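Local coordinates for UDP-N-acetylglucosamine pyrophosphorylase (Entamoeba histolytica, PDB 3OC9), which probably catalyses the formation of UDP-N-acetylglucosamine and diphosphate from UTP and N-acetylglucosamine 1-phosphate, at residues His260-Ala274 and Ile310-Val322. Numbering follows the deposited sequence. Where two conformers were deposited one is given.
Sequences HISINGYSTSFLEKA and IFFFDVFPLATKV. Unlike the reference sequence in segment 310-322: Ile310 (reference Met).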
ATOM      1  N   HIS A 260      -5.119 -11.517  -1.613  1.00 18.14           N
ATOM      2  CA  HIS A 260      -4.163 -10.475  -2.102  1.00 18.35           C
ATOM      3  C   HIS A 260      -4.463  -9.104  -1.482  1.00 19.02           C
ATOM      4  O   HIS A 260      -5.567  -8.576  -1.659  1.00 19.63           O
ATOM      5  CB  HIS A 260      -4.225 -10.380  -3.656  1.00 18.01           C
ATOM      6  CG  HIS A 260      -3.458  -9.220  -4.235  1.00 17.24           C
ATOM      7  ND1 HIS A 260      -4.072  -8.186  -4.915  1.00 17.77           N
ATOM      8  CD2 HIS A 260      -2.128  -8.938  -4.238  1.00 17.63           C
ATOM      9  CE1 HIS A 260      -3.152  -7.306  -5.295  1.00 20.01           C
ATOM     10  NE2 HIS A 260      -1.961  -7.743  -4.905  1.00 16.03           N
ATOM     11  N   ILE A 261      -3.510  -8.524  -0.749  1.00 18.97           N
ATOM     12  CA  ILE A 261      -3.804  -7.258  -0.022  1.00 21.20           C
ATOM     13  C   ILE A 261      -2.980  -6.029  -0.482  1.00 20.20           C
ATOM     14  O   ILE A 261      -2.951  -4.994   0.207  1.00 20.85           O
ATOM     15  CB  ILE A 261      -3.762  -7.397   1.542  1.00 22.98           C
ATOM     16  CG1 ILE A 261      -2.571  -8.214   1.980  1.00 23.44           C
ATOM     17  CG2 ILE A 261      -5.120  -7.940   2.124  1.00 25.83           C
ATOM     18  CD1 ILE A 261      -1.283  -7.447   1.911  1.00 23.59           C
ATOM     19  N   SER A 262      -2.339  -6.139  -1.647  1.00 19.33           N
ATOM     20  CA  SER A 262      -1.637  -4.999  -2.303  1.00 18.78           C
ATOM     21  C   SER A 262      -0.444  -4.412  -1.510  1.00 17.82           C
ATOM     22  O   SER A 262      -0.312  -3.184  -1.387  1.00 16.27           O
ATOM     23  CB  SER A 262      -2.598  -3.844  -2.706  1.00 20.37           C
ATOM     24  OG  SER A 262      -3.573  -4.242  -3.661  1.00 24.82           O
ATOM     25  N   ILE A 263       0.414  -5.289  -0.990  1.00 15.99           N
ATOM     26  CA  ILE A 263       1.763  -4.893  -0.502  1.00 15.74           C
ATOM     27  C   ILE A 263       2.746  -5.857  -1.207  1.00 15.56           C
ATOM     28  O   ILE A 263       2.873  -7.023  -0.793  1.00 15.18           O
ATOM     29  CB  ILE A 263       1.910  -4.954   1.064  1.00 15.39           C
ATOM     30  CG1 ILE A 263       0.799  -4.158   1.781  1.00 15.77           C
ATOM     31  CG2 ILE A 263       3.338  -4.433   1.512  1.00 16.52           C
ATOM     32  CD1 ILE A 263       0.665  -4.475   3.306  1.00 18.25           C
ATOM     33  N   ASN A 264       3.417  -5.380  -2.275  1.00 15.30           N
ATOM     34  CA  ASN A 264       4.199  -6.257  -3.207  1.00 16.00           C
ATOM     35  C   ASN A 264       5.622  -5.739  -3.425  1.00 16.77           C
ATOM     36  O   ASN A 264       5.813  -4.534  -3.648  1.00 16.23           O
ATOM     37  CB  ASN A 264       3.461  -6.392  -4.578  1.00 15.64           C
ATOM     38  CG  ASN A 264       2.056  -7.033  -4.428  1.00 16.80           C
ATOM     39  OD1 ASN A 264       1.936  -8.177  -3.987  1.00 16.49           O
ATOM     40  ND2 ASN A 264       0.998  -6.288  -4.795  1.00 16.02           N
ATOM     41  N   GLY A 265       6.613  -6.639  -3.330  1.00 16.49           N
ATOM     42  CA  GLY A 265       8.020  -6.302  -3.622  1.00 16.65           C
ATOM     43  C   GLY A 265       8.465  -6.763  -5.018  1.00 17.15           C
ATOM     44  O   GLY A 265       8.102  -7.859  -5.447  1.00 17.04           O
ATOM     45  N   TYR A 266       9.239  -5.915  -5.713  1.00 17.01           N
ATOM     46  CA  TYR A 266       9.695  -6.179  -7.091  1.00 17.57           C
ATOM     47  C   TYR A 266      11.208  -5.950  -7.254  1.00 19.00           C
ATOM     48  O   TYR A 266      11.740  -4.937  -6.761  1.00 19.43           O
ATOM     49  CB  TYR A 266       8.988  -5.236  -8.081  1.00 17.81           C
ATOM     50  CG  TYR A 266       7.466  -5.248  -8.121  1.00 16.42           C
ATOM     51  CD1 TYR A 266       6.774  -6.253  -8.819  1.00 15.97           C
ATOM     52  CD2 TYR A 266       6.721  -4.217  -7.532  1.00 17.07           C
ATOM     53  CE1 TYR A 266       5.373  -6.252  -8.895  1.00 16.90           C
ATOM     54  CE2 TYR A 266       5.302  -4.197  -7.612  1.00 18.30           C
ATOM     55  CZ  TYR A 266       4.641  -5.216  -8.279  1.00 18.13           C
ATOM     56  OH  TYR A 266       3.250  -5.194  -8.344  1.00 20.06           O
ATOM     57  N   SER A 267      11.893  -6.852  -7.968  1.00 19.55           N
ATOM     58  CA  SER A 267      13.308  -6.615  -8.360  1.00 19.60           C
ATOM     59  C   SER A 267      13.350  -5.581  -9.496  1.00 20.08           C
ATOM     60  O   SER A 267      12.384  -5.466 -10.259  1.00 19.76           O
ATOM     61  CB  SER A 267      14.021  -7.939  -8.747  1.00 20.30           C
ATOM     62  OG  SER A 267      13.584  -8.415 -10.030  1.00 19.24           O
ATOM     63  N   THR A 268      14.447  -4.817  -9.601  1.00 20.47           N
ATOM     64  CA  THR A 268      14.584  -3.770 -10.639  1.00 21.25           C
ATOM     65  C   THR A 268      14.575  -4.407 -12.044  1.00 21.88           C
ATOM     66  O   THR A 268      13.952  -3.874 -12.980  1.00 21.24           O
ATOM     67  CB  THR A 268      15.840  -2.867 -10.370  1.00 21.94           C
ATOM     68  OG1 THR A 268      15.700  -2.228  -9.091  1.00 21.58           O
ATOM     69  CG2 THR A 268      15.996  -1.794 -11.452  1.00 22.61           C
ATOM     70  N   SER A 269      15.235  -5.560 -12.175  1.00 22.88           N
ATOM     71  CA  SER A 269      15.226  -6.312 -13.440  0.55 23.74           C
ATOM     72  C   SER A 269      13.798  -6.701 -13.847  1.00 23.17           C
ATOM     73  O   SER A 269      13.448  -6.651 -15.048  1.00 23.33           O
ATOM     74  CB  SER A 269      16.121  -7.555 -13.341  0.55 24.61           C
ATOM     75  OG  SER A 269      16.136  -8.273 -14.564  0.55 26.01           O
ATOM     76  N   PHE A 270      12.960  -7.078 -12.866  1.00 22.22           N
ATOM     77  CA  PHE A 270      11.556  -7.405 -13.186  1.00 21.47           C
ATOM     78  C   PHE A 270      10.761  -6.160 -13.641  1.00 20.89           C
ATOM     79  O   PHE A 270       9.997  -6.237 -14.618  1.00 21.28           O
ATOM     80  CB  PHE A 270      10.804  -8.183 -12.060  1.00 20.36           C
ATOM     81  CG  PHE A 270       9.364  -8.511 -12.436  1.00 20.21           C
ATOM     82  CD1 PHE A 270       8.313  -7.726 -11.979  1.00 19.25           C
ATOM     83  CD2 PHE A 270       9.075  -9.567 -13.325  1.00 21.08           C
ATOM     84  CE1 PHE A 270       6.983  -7.989 -12.383  1.00 19.97           C
ATOM     85  CE2 PHE A 270       7.755  -9.844 -13.728  1.00 21.00           C
ATOM     86  CZ  PHE A 270       6.707  -9.067 -13.249  1.00 21.49           C
ATOM     87  N   LEU A 271      10.952  -5.026 -12.959  1.00 20.43           N
ATOM     88  CA  LEU A 271      10.309  -3.762 -13.368  1.00 20.54           C
ATOM     89  C   LEU A 271      10.683  -3.380 -14.819  1.00 21.66           C
ATOM     90  O   LEU A 271       9.843  -2.872 -15.568  1.00 21.78           O
ATOM     91  CB  LEU A 271      10.650  -2.603 -12.395  1.00 20.50           C
ATOM     92  CG  LEU A 271      10.092  -2.698 -10.956  1.00 19.60           C
ATOM     93  CD1 LEU A 271      10.621  -1.544 -10.117  1.00 20.21           C
ATOM     94  CD2 LEU A 271       8.559  -2.743 -10.912  1.00 19.57           C
ATOM     95  N   GLU A 272      11.929  -3.648 -15.215  1.00 22.69           N
ATOM     96  CA  GLU A 272      12.349  -3.426 -16.625  1.00 23.99           C
ATOM     97  C   GLU A 272      11.549  -4.278 -17.625  1.00 24.09           C
ATOM     98  O   GLU A 272      11.124  -3.756 -18.687  1.00 24.50           O
ATOM     99  CB  GLU A 272      13.879  -3.576 -16.788  1.00 24.63           C
ATOM    100  CG  GLU A 272      14.668  -2.468 -16.058  1.00 27.66           C
ATOM    101  CD  GLU A 272      16.177  -2.690 -15.982  1.00 33.64           C
ATOM    102  OE1 GLU A 272      16.630  -3.831 -15.707  1.00 35.77           O
ATOM    103  OE2 GLU A 272      16.923  -1.700 -16.171  1.00 33.89           O
ATOM    104  N   LYS A 273      11.307  -5.556 -17.288  1.00 23.71           N
ATOM    105  CA  LYS A 273      10.446  -6.439 -18.123  1.00 24.46           C
ATOM    106  C   LYS A 273       8.995  -5.981 -18.148  1.00 23.91           C
ATOM    107  O   LYS A 273       8.365  -5.932 -19.214  1.00 23.83           O
ATOM    108  CB  LYS A 273      10.504  -7.909 -17.660  1.00 24.81           C
ATOM    109  CG  LYS A 273      11.872  -8.554 -17.693  1.00 28.55           C
ATOM    110  CD  LYS A 273      11.778 -10.063 -17.361  1.00 33.08           C
ATOM    111  CE  LYS A 273      13.113 -10.787 -17.596  1.00 35.72           C
ATOM    112  NZ  LYS A 273      14.248 -10.199 -16.795  1.00 35.12           N
ATOM    113  N   ALA A 274       8.462  -5.614 -16.977  1.00 22.83           N
ATOM    114  CA  ALA A 274       7.065  -5.195 -16.847  1.00 23.15           C
ATOM    115  C   ALA A 274       6.709  -3.959 -17.691  1.00 23.84           C
ATOM    116  O   ALA A 274       5.579  -3.856 -18.213  1.00 23.40           O
ATOM    117  CB  ALA A 274       6.714  -4.952 -15.357  1.00 22.02           C
ATOM    118  N   ILE A 310      -6.292  -0.159 -16.853  1.00 24.03           N
ATOM    119  CA  ILE A 310      -5.410  -1.350 -16.784  1.00 23.75           C
ATOM    120  C   ILE A 310      -5.033  -1.577 -15.303  1.00 23.11           C
ATOM    121  O   ILE A 310      -4.941  -0.607 -14.519  1.00 23.30           O
ATOM    122  CB  ILE A 310      -4.141  -1.226 -17.709  1.00 23.95           C
ATOM    123  CG1 ILE A 310      -3.451   0.136 -17.524  1.00 24.30           C
ATOM    124  CG2 ILE A 310      -4.503  -1.466 -19.230  1.00 25.85           C
ATOM    125  CD1 ILE A 310      -2.100   0.327 -18.268  1.00 22.70           C
ATOM    126  N   PHE A 311      -4.838  -2.851 -14.911  1.00 22.68           N
ATOM    127  CA  PHE A 311      -4.688  -3.274 -13.483  1.00 22.58           C
ATOM    128  C   PHE A 311      -3.268  -3.841 -13.212  1.00 21.79           C
ATOM    129  O   PHE A 311      -2.783  -4.680 -13.976  1.00 22.19           O
ATOM    130  CB  PHE A 311      -5.722  -4.380 -13.133  1.00 22.39           C
ATOM    131  CG  PHE A 311      -7.182  -3.924 -13.078  1.00 23.80           C
ATOM    132  CD1 PHE A 311      -7.542  -2.569 -13.091  1.00 25.00           C
ATOM    133  CD2 PHE A 311      -8.191  -4.880 -12.949  1.00 24.91           C
ATOM    134  CE1 PHE A 311      -8.895  -2.176 -13.014  1.00 26.76           C
ATOM    135  CE2 PHE A 311      -9.540  -4.496 -12.861  1.00 26.56           C
ATOM    136  CZ  PHE A 311      -9.883  -3.141 -12.893  1.00 27.19           C
ATOM    137  N   PHE A 312      -2.590  -3.391 -12.152  1.00 21.43           N
ATOM    138  CA  PHE A 312      -1.186  -3.768 -11.963  1.00 20.88           C
ATOM    139  C   PHE A 312      -1.005  -5.280 -11.773  1.00 20.33           C
ATOM    140  O   PHE A 312      -0.014  -5.840 -12.236  1.00 19.85           O
ATOM    141  CB  PHE A 312      -0.477  -2.956 -10.836  1.00 20.65           C
ATOM    142  CG  PHE A 312      -0.814  -3.413  -9.441  1.00 21.00           C
ATOM    143  CD1 PHE A 312      -0.264  -4.593  -8.916  1.00 20.25           C
ATOM    144  CD2 PHE A 312      -1.681  -2.662  -8.648  1.00 23.00           C
ATOM    145  CE1 PHE A 312      -0.606  -5.045  -7.616  1.00 22.54           C
ATOM    146  CE2 PHE A 312      -2.021  -3.091  -7.350  1.00 24.83           C
ATOM    147  CZ  PHE A 312      -1.481  -4.282  -6.836  1.00 22.75           C
ATOM    148  N   PHE A 313      -1.979  -5.931 -11.138  1.00 20.39           N
ATOM    149  CA  PHE A 313      -1.852  -7.376 -10.829  1.00 20.41           C
ATOM    150  C   PHE A 313      -1.963  -8.298 -12.045  1.00 20.37           C
ATOM    151  O   PHE A 313      -1.603  -9.488 -11.975  1.00 19.41           O
ATOM    152  CB  PHE A 313      -2.754  -7.814  -9.640  1.00 20.82           C
ATOM    153  CG  PHE A 313      -4.197  -7.375  -9.755  1.00 22.73           C
ATOM    154  CD1 PHE A 313      -4.651  -6.249  -9.063  1.00 24.13           C
ATOM    155  CD2 PHE A 313      -5.103  -8.088 -10.555  1.00 23.90           C
ATOM    156  CE1 PHE A 313      -5.986  -5.825  -9.164  1.00 26.31           C
ATOM    157  CE2 PHE A 313      -6.455  -7.680 -10.658  1.00 25.19           C
ATOM    158  CZ  PHE A 313      -6.892  -6.539  -9.965  1.00 25.36           C
ATOM    159  N   ASP A 314      -2.415  -7.764 -13.190  1.00 20.63           N
ATOM    160  CA  ASP A 314      -2.357  -8.553 -14.434  1.00 20.95           C
ATOM    161  C   ASP A 314      -0.923  -8.792 -14.941  1.00 21.27           C
ATOM    162  O   ASP A 314      -0.737  -9.559 -15.891  1.00 21.65           O
ATOM    163  CB  ASP A 314      -3.238  -7.934 -15.556  1.00 21.90           C
ATOM    164  CG  ASP A 314      -4.744  -8.120 -15.305  1.00 24.70           C
ATOM    165  OD1 ASP A 314      -5.163  -9.172 -14.747  1.00 24.61           O
ATOM    166  OD2 ASP A 314      -5.534  -7.207 -15.679  1.00 24.95           O
ATOM    167  N   VAL A 315       0.074  -8.165 -14.293  1.00 20.53           N
ATOM    168  CA  VAL A 315       1.500  -8.408 -14.609  1.00 20.43           C
ATOM    169  C   VAL A 315       2.073  -9.681 -13.937  1.00 19.34           C
ATOM    170  O   VAL A 315       3.092 -10.213 -14.393  1.00 18.41           O
ATOM    171  CB  VAL A 315       2.412  -7.161 -14.334  1.00 20.72           C
ATOM    172  CG1 VAL A 315       2.950  -7.136 -12.897  1.00 21.14           C
ATOM    173  CG2 VAL A 315       3.573  -7.122 -15.348  1.00 22.75           C
ATOM    174  N   PHE A 316       1.387 -10.189 -12.909  1.00 18.37           N
ATOM    175  CA  PHE A 316       1.901 -11.353 -12.136  1.00 18.04           C
ATOM    176  C   PHE A 316       2.307 -12.599 -12.976  1.00 19.03           C
ATOM    177  O   PHE A 316       3.345 -13.218 -12.676  1.00 18.08           O
ATOM    178  CB  PHE A 316       0.961 -11.770 -10.963  1.00 18.00           C
ATOM    179  CG  PHE A 316       0.837 -10.757  -9.805  1.00 16.46           C
ATOM    180  CD1 PHE A 316       1.567  -9.557  -9.742  1.00 18.08           C
ATOM    181  CD2 PHE A 316      -0.050 -11.055  -8.748  1.00 17.07           C
ATOM    182  CE1 PHE A 316       1.400  -8.653  -8.631  1.00 18.12           C
ATOM    183  CE2 PHE A 316      -0.227 -10.155  -7.629  1.00 18.07           C
ATOM    184  CZ  PHE A 316       0.511  -8.968  -7.568  1.00 16.28           C
ATOM    185  N   PRO A 317       1.513 -12.980 -14.022  1.00 19.82           N
ATOM    186  CA  PRO A 317       1.900 -14.207 -14.776  1.00 21.11           C
ATOM    187  C   PRO A 317       3.163 -14.079 -15.669  1.00 21.99           C
ATOM    188  O   PRO A 317       3.672 -15.099 -16.188  1.00 23.18           O
ATOM    189  CB  PRO A 317       0.643 -14.554 -15.604  1.00 21.71           C
ATOM    190  CG  PRO A 317      -0.274 -13.371 -15.509  1.00 22.49           C
ATOM    191  CD  PRO A 317       0.145 -12.510 -14.346  1.00 19.79           C
ATOM    192  N   LEU A 318       3.677 -12.853 -15.826  1.00 21.66           N
ATOM    193  CA  LEU A 318       4.960 -12.637 -16.526  1.00 22.57           C
ATOM    194  C   LEU A 318       6.166 -13.220 -15.758  1.00 23.34           C
ATOM    195  O   LEU A 318       7.170 -13.644 -16.364  1.00 23.69           O
ATOM    196  CB  LEU A 318       5.166 -11.134 -16.820  1.00 22.99           C
ATOM    197  CG  LEU A 318       6.430 -10.656 -17.571  1.00 25.51           C
ATOM    198  CD1 LEU A 318       6.500 -11.214 -18.991  1.00 27.13           C
ATOM    199  CD2 LEU A 318       6.487  -9.135 -17.606  1.00 27.10           C
ATOM    200  N   ALA A 319       6.078 -13.241 -14.429  1.00 22.39           N
ATOM    201  CA  ALA A 319       7.184 -13.739 -13.576  1.00 22.85           C
ATOM    202  C   ALA A 319       7.352 -15.273 -13.542  1.00 23.63           C
ATOM    203  O   ALA A 319       6.352 -15.999 -13.582  1.00 24.47           O
ATOM    204  CB  ALA A 319       7.009 -13.199 -12.152  1.00 22.59           C
ATOM    205  N   THR A 320       8.603 -15.758 -13.435  1.00 23.96           N
ATOM    206  CA  THR A 320       8.869 -17.207 -13.194  1.00 24.87           C
ATOM    207  C   THR A 320       9.361 -17.531 -11.763  1.00 24.04           C
ATOM    208  O   THR A 320       9.394 -18.712 -11.361  1.00 24.56           O
ATOM    209  CB  THR A 320       9.900 -17.851 -14.197  1.00 25.48           C
ATOM    210  OG1 THR A 320      11.173 -17.213 -14.074  1.00 26.56           O
ATOM    211  CG2 THR A 320       9.415 -17.772 -15.655  1.00 27.20           C
ATOM    212  N   LYS A 321       9.760 -16.504 -11.004  1.00 23.13           N
ATOM    213  CA  LYS A 321      10.226 -16.715  -9.619  1.00 22.43           C
ATOM    214  C   LYS A 321       9.405 -15.831  -8.671  1.00 21.28           C
ATOM    215  O   LYS A 321       9.632 -14.604  -8.598  1.00 20.07           O
ATOM    216  CB  LYS A 321      11.712 -16.393  -9.485  1.00 24.05           C
ATOM    217  CG  LYS A 321      12.616 -17.266 -10.390  1.00 26.99           C
ATOM    218  CD  LYS A 321      14.090 -16.868 -10.279  1.00 33.97           C
ATOM    219  CE  LYS A 321      14.772 -17.400  -9.018  1.00 37.67           C
ATOM    220  NZ  LYS A 321      14.368 -18.792  -8.666  1.00 41.83           N
ATOM    221  N   VAL A 322       8.453 -16.452  -7.968  1.00 19.73           N
ATOM    222  CA  VAL A 322       7.507 -15.699  -7.093  1.00 19.61           C
ATOM    223  C   VAL A 322       7.450 -16.347  -5.700  1.00 19.47           C
ATOM    224  O   VAL A 322       7.287 -17.583  -5.595  1.00 20.81           O
ATOM    225  CB  VAL A 322       6.059 -15.701  -7.693  1.00 18.77           C
ATOM    226  CG1 VAL A 322       5.039 -15.010  -6.738  1.00 18.69           C
ATOM    227  CG2 VAL A 322       6.021 -15.064  -9.101  1.00 19.07           C
TER
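The rim of the Phe312 ring meets His260, Ser262, Asn264 and Tyr266. Its CG sits between the backbone N and the carbonyl carbon (chi1 78°), which brings the ring up to the strands. Ser262 OG lies at the ring edge, in plane. Asn264 ND2 approaches CE1 of Phe312 obliquely, at 3.5 Å. Tyr266 OH comes within 3.6 Å of Phe312 CD1, the two side chains crossing at about a right angle. His260 meets Phe312 rim to rim. Phe161 of helix 160-166 also touches Phe312.

Phe313 adds an oblique contact to the His260 ring. Val315 CG2 packs on Ala274 CB at 3.8 Å, and the carbonyl O of Val315 lies at the edge of the Phe270 ring. Phe316 starts off away from 260-274, but its ring swings back. The edge of Phe316 is turned to the face of His260 in an offset edge-to-face pair, planes at 84°. Asn264 ND2 and Tyr266 OH lie at the edge of the Phe316 ring. Leu318 CD2 reaches Phe270 CE2 and the backbone of Lys273 and Ala274. Ala319 CB closes on Phe270 CE2 at 3.8 Å.

The 3-10 segment 312-318 thus lies against two strands and helix 268-274 of the GT-A-type nucleotidyltransferase fold. No hydrogen bond crosses between the segments. Asn264 ND2 instead donates to His260 NE2 at 3.3 Å, nearly straight (169°) and in both planes. This bond helps to hold the imidazole's rotation and would favour a proton on ND1. One end of the contact is therefore an aromatic cluster with the His260-Asn264 pair and polar atoms at ring rims, the other an apolar patch around Phe270.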